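Isomerase/lactonizing enzyme (Agrobacterium fabrum str. C58, PDB 2NQL) belongs to the mandelate racemase and muconate lactonizing enzyme branch of the enolase superfamily and carries a bound sodium ion in its barrel domain. Local coordinates at residues 12-17 with 47-52; 159-164 with 343-348. All blocks are in the same frame, centred on the assembly; numbering follows the deposited sequence.

How the contacts relate
Contact 1 (12-17 with 47-52) closes first along the chain, pairing strands 5-15 and 50-59 in the antiparallel sheet of the N-terminal domain. Contact 2 (159-164 with 343-348) comes later and spans 178 intervening residues, tying the loop after barrel strand 152-158 to the short helix after strand 340-342. The two share no sheet, yet their centres lie only about 16 Å apart. They meet where NH1 of Arg17 packs 4.1 Å from CD1 of Ile346. The end of the N-terminal sheet thus comes up against the loop side of the barrel, where the sodium ion lies about 9 Å from the Gln343 side chain; in the enolase superfamily the two domains together frame the active site.

Contact 1: residues 12-17 with 47-52; sequences TLTQPR and PTFDRS
Arg17 sets CG beside its own backbone N (chi1 -53°), against the backbone of Phe49, and bends at chi2 and chi3 turn NE back to Asp50, whose CG likewise stands beside its own backbone N and presents the carboxylate. NE of Arg17 lies 2.9 Å from OD1 of Asp50, forming a salt bridge. Its hydrogen bond is weak, because the N-H...O angle is only 123°, far from straight; the guanidinium and carboxylate planes are turned 47° apart. The long arginine suits this place: its CG rests 3.5 Å from N of Phe49, and its charged end also makes a cation-pi contact with Tyr21. One water lies within hydrogen-bonding distance of both OD2 of Asp50 and O of Pro16; a second donates to OD2.

Between the strands, Gln15 and Asp50 form a hydrogen-bonded pair, with N of Asp50 2.7 Å from O of Gln15, nearly along the C=O axis. Leu13 and Ser52 form the next such pair, N of Leu13 to O of Ser52 at 3.1 Å. Thr14 and Arg51, between them, are a non-hydrogen-bonded pair whose side chains run side by side: OG1 of Thr14 sits 3.3 Å from CD of Arg51, and one water bridges that hydroxyl to NH1. CE1 of Phe49 stands over the centre of one face of the Arg51 guanidinium, 3.3 Å above its plane; CB of Pro47 lies against one face of the phenyl ring. The flat guanidinium can accept this contact while its NE and NH2 reach outward to the carbonyls of Gly71 and Ile72. The arrangement is regular antiparallel pairing between neighbouring strands of the N-terminal sheet, part of the capping domain of the enolase superfamily.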
loop_
_atom_site.group_PDB
_atom_site.type_symbol
_atom_site.label_atom_id
_atom_site.label_comp_id
_atom_site.label_asym_id
_atom_site.label_seq_id
_atom_site.Cartn_x
_atom_site.Cartn_y
_atom_site.Cartn_z
ATOM N N THR A 12 -19.555 -5.790 7.116
ATOM C CA THR A 12 -18.744 -5.665 8.332
ATOM C C THR A 12 -19.423 -6.418 9.475
ATOM O O THR A 12 -20.642 -6.591 9.496
ATOM C CB THR A 12 -18.542 -4.205 8.768
ATOM O OG1 THR A 12 -19.816 -3.550 8.831
ATOM C CG2 THR A 12 -17.635 -3.499 7.754
ATOM N N LEU A 13 -18.596 -6.894 10.383
ATOM C CA LEU A 13 -19.063 -7.387 11.696
ATOM C C LEU A 13 -18.358 -6.533 12.736
ATOM O O LEU A 13 -17.130 -6.516 12.800
ATOM C CB LEU A 13 -18.710 -8.875 11.841
ATOM C CG LEU A 13 -18.949 -9.555 13.216
ATOM C CD1 LEU A 13 -20.338 -9.245 13.700
ATOM C CD2 LEU A 13 -18.754 -11.086 13.116
ATOM N N THR A 14 -19.146 -5.818 13.533
ATOM C CA THR A 14 -18.617 -4.900 14.530
ATOM C C THR A 14 -19.184 -5.338 15.872
ATOM O O THR A 14 -20.384 -5.567 15.983
ATOM C CB THR A 14 -19.084 -3.439 14.280
ATOM O OG1 THR A 14 -18.837 -3.085 12.912
ATOM C CG2 THR A 14 -18.319 -2.463 15.171
ATOM N N GLN A 15 -18.310 -5.469 16.866
ATOM C CA GLN A 15 -18.723 -5.798 18.233
ATOM C C GLN A 15 -17.861 -5.040 19.238
ATOM O O GLN A 15 -16.699 -4.681 18.947
ATOM C CB GLN A 15 -18.548 -7.293 18.496
ATOM C CG GLN A 15 -19.498 -8.209 17.697
ATOM C CD GLN A 15 -19.762 -9.496 18.419
ATOM O OE1 GLN A 15 -18.909 -10.383 18.461
ATOM N NE2 GLN A 15 -20.923 -9.599 19.023
ATOM N N PRO A 16 -18.401 -4.844 20.459
ATOM C CA PRO A 16 -17.563 -4.293 21.547
ATOM C C PRO A 16 -16.329 -5.145 21.806
ATOM O O PRO A 16 -16.381 -6.365 21.666
ATOM C CB PRO A 16 -18.498 -4.370 22.768
ATOM C CG PRO A 16 -19.873 -4.297 22.208
ATOM C CD PRO A 16 -19.784 -5.121 20.921
ATOM N N ARG A 17 -15.216 -4.502 22.159
ATOM C CA ARG A 17 -14.000 -5.210 22.591
ATOM C C ARG A 17 -14.331 -5.881 23.937
ATOM O O ARG A 17 -15.101 -5.331 24.740
ATOM C CB ARG A 17 -12.840 -4.233 22.803
ATOM C CG ARG A 17 -12.539 -3.306 21.601
ATOM C CD ARG A 17 -11.039 -3.214 21.324
ATOM N NE ARG A 17 -10.516 -4.571 21.240
ATOM C CZ ARG A 17 -9.255 -4.941 21.368
ATOM N NH1 ARG A 17 -8.957 -6.237 21.298
ATOM N NH2 ARG A 17 -8.299 -4.044 21.541
ATOM N N PRO A 47 -8.971 1.240 17.119
ATOM C CA PRO A 47 -10.402 1.299 17.226
ATOM C C PRO A 47 -10.836 1.125 18.685
ATOM O O PRO A 47 -10.092 0.524 19.487
ATOM C CB PRO A 47 -10.861 0.062 16.446
ATOM C CG PRO A 47 -9.752 -0.952 16.643
ATOM C CD PRO A 47 -8.485 -0.104 16.711
ATOM N N THR A 48 -12.035 1.602 18.990
ATOM C CA THR A 48 -12.654 1.397 20.296
ATOM C C THR A 48 -13.726 0.298 20.227
ATOM O O THR A 48 -14.791 0.395 20.832
ATOM C CB THR A 48 -13.212 2.740 20.874
ATOM O OG1 THR A 48 -14.073 3.365 19.912
ATOM C CG2 THR A 48 -12.014 3.685 21.229
ATOM N N PHE A 49 -13.440 -0.733 19.437
ATOM C CA PHE A 49 -14.428 -1.750 19.038
ATOM C C PHE A 49 -13.633 -2.791 18.232
ATOM O O PHE A 49 -12.484 -2.523 17.820
ATOM C CB PHE A 49 -15.561 -1.159 18.181
ATOM C CG PHE A 49 -15.061 -0.267 17.089
ATOM C CD1 PHE A 49 -14.553 -0.834 15.910
ATOM C CD2 PHE A 49 -15.031 1.127 17.253
ATOM C CE1 PHE A 49 -14.016 -0.014 14.893
ATOM C CE2 PHE A 49 -14.510 1.961 16.243
ATOM C CZ PHE A 49 -14.001 1.386 15.065
ATOM N N ASP A 50 -14.228 -3.957 18.026
ATOM C CA ASP A 50 -13.639 -4.980 17.150
ATOM C C ASP A 50 -14.436 -4.917 15.862
ATOM O O ASP A 50 -15.655 -4.732 15.899
ATOM C CB ASP A 50 -13.793 -6.365 17.746
ATOM C CG ASP A 50 -12.772 -6.665 18.834
ATOM O OD1 ASP A 50 -11.816 -5.883 19.044
ATOM O OD2 ASP A 50 -12.937 -7.716 19.489
ATOM N N ARG A 51 -13.761 -5.043 14.722
ATOM C CA ARG A 51 -14.484 -4.952 13.431
ATOM C C ARG A 51 -13.654 -5.657 12.370
ATOM O O ARG A 51 -12.431 -5.546 12.369
ATOM C CB ARG A 51 -14.706 -3.478 13.024
ATOM C CG ARG A 51 -15.616 -3.289 11.780
ATOM C CD ARG A 51 -16.059 -1.827 11.649
ATOM N NE ARG A 51 -14.954 -0.879 11.590
ATOM C CZ ARG A 51 -15.105 0.435 11.772
ATOM N NH1 ARG A 51 -16.310 0.957 12.058
ATOM N NH2 ARG A 51 -14.043 1.211 11.701
ATOM N N SER A 52 -14.312 -6.385 11.484
ATOM C CA SER A 52 -13.593 -6.939 10.342
ATOM C C SER A 52 -14.526 -6.882 9.146
ATOM O O SER A 52 -15.736 -6.654 9.293
ATOM C CB SER A 52 -13.156 -8.387 10.608
ATOM O OG SER A 52 -14.269 -9.219 10.853
HETATM O O HOH W 1 -15.330 -9.024 13.387
HETATM O O HOH W 2 -18.930 -0.301 12.285
HETATM O O HOH W 3 -15.468 -8.521 20.113
HETATM O O HOH W 4 -15.618 -1.712 22.428
HETATM O O HOH W 5 -8.191 -1.563 20.241
HETATM O O HOH W 6 -11.849 -7.960 21.926
#

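Contact 2: residues 159-164 with 343-348; sequences GLPERT and QHSIFE
In the barrel domain of this enolase-superfamily protein, the loop following strand 152-158 is joined to the short helix 344-347 by one side-chain-to-backbone hydrogen bond. His344 supplies it: its NE2 donates to O of Gly159 at 2.8 Å. The bond is nearly straight, with an N-H...O angle of 168°. The carbonyl oxygen lies at the edge of the imidazole, 6° out of the ring plane, and the donor meets it in the carbonyl plane on a lone pair. Both partners are therefore well oriented, and the bond would favour a ring with its proton on NE2.

The torsion of His344 is the crowded one, with CG between the backbone N and the carbonyl carbon (chi1 54°). It directs the ring from the first turn of the helix across to the loop. Histidine suits the position because a flat ring can offer a donor at its edge. Glycine suits the other end: at its positive phi a CB would jam against the preceding carbonyl oxygen.

Pro161 is the centre of an inverse gamma turn, closed by the bond from N of Glu162 to O of Leu160, 2.8 Å long. Its rigid ring makes looser contacts with the helix: CD approaches the edge of the imidazole, 4.3 Å from CE1 of His344, and CG lies 4.1 Å from OG of Ser345. Gln343, the N-cap residue, gives its carbonyl to both N of Ile346 and N of Phe347. Strands 152-158 and 340-342 run parallel as neighbours just before these segments, and helix 165-177 flanks the contact, bringing Leu171 against Pro161 and the ring of Trp175 against that of His344, their planes inclined to each other.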
loop_
_atom_site.group_PDB
_atom_site.type_symbol
_atom_site.label_atom_id
_atom_site.label_comp_id
_atom_site.label_asym_id
_atom_site.label_seq_id
_atom_site.Cartn_x
_atom_site.Cartn_y
_atom_site.Cartn_z
ATOM N N GLY A 159 -0.870 -12.191 24.375
ATOM C CA GLY A 159 -1.835 -11.304 25.025
ATOM C C GLY A 159 -1.816 -11.645 26.496
ATOM O O GLY A 159 -2.250 -12.732 26.895
ATOM N N LEU A 160 -1.300 -10.724 27.302
ATOM C CA LEU A 160 -1.403 -10.841 28.754
ATOM C C LEU A 160 -2.107 -9.589 29.265
ATOM O O LEU A 160 -1.444 -8.671 29.759
ATOM C CB LEU A 160 -0.010 -11.024 29.385
ATOM C CG LEU A 160 0.803 -12.280 29.002
ATOM C CD1 LEU A 160 2.226 -12.173 29.520
ATOM C CD2 LEU A 160 0.142 -13.592 29.471
ATOM N N PRO A 161 -3.459 -9.533 29.124
ATOM C CA PRO A 161 -4.167 -8.312 29.479
ATOM C C PRO A 161 -4.377 -8.202 30.986
ATOM O O PRO A 161 -5.512 -8.343 31.495
ATOM C CB PRO A 161 -5.499 -8.447 28.740
ATOM C CG PRO A 161 -5.718 -9.929 28.611
ATOM C CD PRO A 161 -4.373 -10.584 28.621
ATOM N N GLU A 162 -3.279 -7.955 31.695
ATOM C CA GLU A 162 -3.354 -7.573 33.104
ATOM C C GLU A 162 -2.588 -6.280 33.399
ATOM O O GLU A 162 -1.636 -5.930 32.704
ATOM C CB GLU A 162 -2.901 -8.725 34.005
ATOM C CG GLU A 162 -3.965 -9.850 34.182
ATOM C CD GLU A 162 -5.099 -9.452 35.129
ATOM O OE1 GLU A 162 -5.069 -8.316 35.659
ATOM O OE2 GLU A 162 -6.017 -10.275 35.355
ATOM N N ARG A 163 -3.034 -5.570 34.427
ATOM C CA ARG A 163 -2.523 -4.237 34.733
ATOM C C ARG A 163 -1.127 -4.268 35.371
ATOM O O ARG A 163 -0.317 -3.369 35.157
ATOM C CB ARG A 163 -3.529 -3.502 35.634
ATOM C CG ARG A 163 -3.349 -1.998 35.700
ATOM C CD ARG A 163 -4.415 -1.348 36.616
ATOM N NE ARG A 163 -4.292 -1.732 38.037
ATOM C CZ ARG A 163 -5.126 -2.555 38.683
ATOM N NH1 ARG A 163 -6.152 -3.096 38.045
ATOM N NH2 ARG A 163 -4.944 -2.842 39.974
ATOM N N THR A 164 -0.830 -5.306 36.145
ATOM C CA THR A 164 0.429 -5.325 36.884
ATOM C C THR A 164 1.353 -6.395 36.331
ATOM O O THR A 164 0.893 -7.399 35.763
ATOM C CB THR A 164 0.243 -5.542 38.411
ATOM O OG1 THR A 164 -0.155 -6.902 38.660
ATOM C CG2 THR A 164 -0.805 -4.564 38.993
ATOM N N GLN A 343 -4.420 -15.993 20.061
ATOM C CA GLN A 343 -5.002 -14.899 20.823
ATOM C C GLN A 343 -6.205 -15.431 21.569
ATOM O O GLN A 343 -7.333 -15.338 21.082
ATOM C CB GLN A 343 -5.448 -13.784 19.873
ATOM C CG GLN A 343 -4.316 -13.100 19.131
ATOM C CD GLN A 343 -3.871 -11.836 19.820
ATOM O OE1 GLN A 343 -2.799 -11.790 20.428
ATOM N NE2 GLN A 343 -4.699 -10.797 19.740
ATOM N N HIS A 344 -5.958 -16.004 22.743
ATOM C CA HIS A 344 -6.987 -16.666 23.517
ATOM C C HIS A 344 -8.228 -15.801 23.757
ATOM O O HIS A 344 -9.350 -16.276 23.635
ATOM C CB HIS A 344 -6.378 -17.162 24.836
ATOM C CG HIS A 344 -5.681 -16.091 25.624
ATOM N ND1 HIS A 344 -6.296 -15.406 26.651
ATOM C CD2 HIS A 344 -4.438 -15.565 25.511
ATOM C CE1 HIS A 344 -5.450 -14.525 27.159
ATOM N NE2 HIS A 344 -4.316 -14.599 26.484
ATOM N N SER A 345 -8.002 -14.514 24.026
ATOM C CA SER A 345 -9.037 -13.563 24.390
ATOM C C SER A 345 -9.954 -13.236 23.223
ATOM O O SER A 345 -11.054 -12.748 23.429
ATOM C CB SER A 345 -8.362 -12.254 24.785
ATOM O OG SER A 345 -7.480 -12.433 25.874
ATOM N N ILE A 346 -9.469 -13.461 22.004
ATOM C CA ILE A 346 -10.258 -13.203 20.797
ATOM C C ILE A 346 -10.945 -14.503 20.360
ATOM O O ILE A 346 -12.139 -14.525 20.050
ATOM C CB ILE A 346 -9.334 -12.684 19.631
ATOM C CG1 ILE A 346 -8.601 -11.389 20.029
ATOM C CG2 ILE A 346 -10.146 -12.486 18.330
ATOM C CD1 ILE A 346 -9.524 -10.205 20.381
ATOM N N PHE A 347 -10.158 -15.582 20.328
ATOM C CA PHE A 347 -10.590 -16.885 19.856
ATOM C C PHE A 347 -11.763 -17.436 20.658
ATOM O O PHE A 347 -12.748 -17.886 20.078
ATOM C CB PHE A 347 -9.405 -17.858 19.886
ATOM C CG PHE A 347 -9.675 -19.199 19.241
ATOM C CD1 PHE A 347 -9.299 -19.431 17.915
ATOM C CD2 PHE A 347 -10.295 -20.237 19.951
ATOM C CE1 PHE A 347 -9.537 -20.662 17.300
ATOM C CE2 PHE A 347 -10.541 -21.483 19.342
ATOM C CZ PHE A 347 -10.156 -21.705 18.023
ATOM N N GLU A 348 -11.640 -17.427 21.989
ATOM C CA GLU A 348 -12.678 -18.004 22.853
ATOM C C GLU A 348 -14.086 -17.427 22.644
ATOM O O GLU A 348 -15.000 -18.184 22.287
ATOM C CB GLU A 348 -12.213 -18.118 24.328
ATOM C CG GLU A 348 -11.028 -19.085 24.465
ATOM C CD GLU A 348 -10.427 -19.169 25.879
ATOM O OE1 GLU A 348 -10.320 -18.134 26.589
ATOM O OE2 GLU A 348 -10.047 -20.296 26.259
#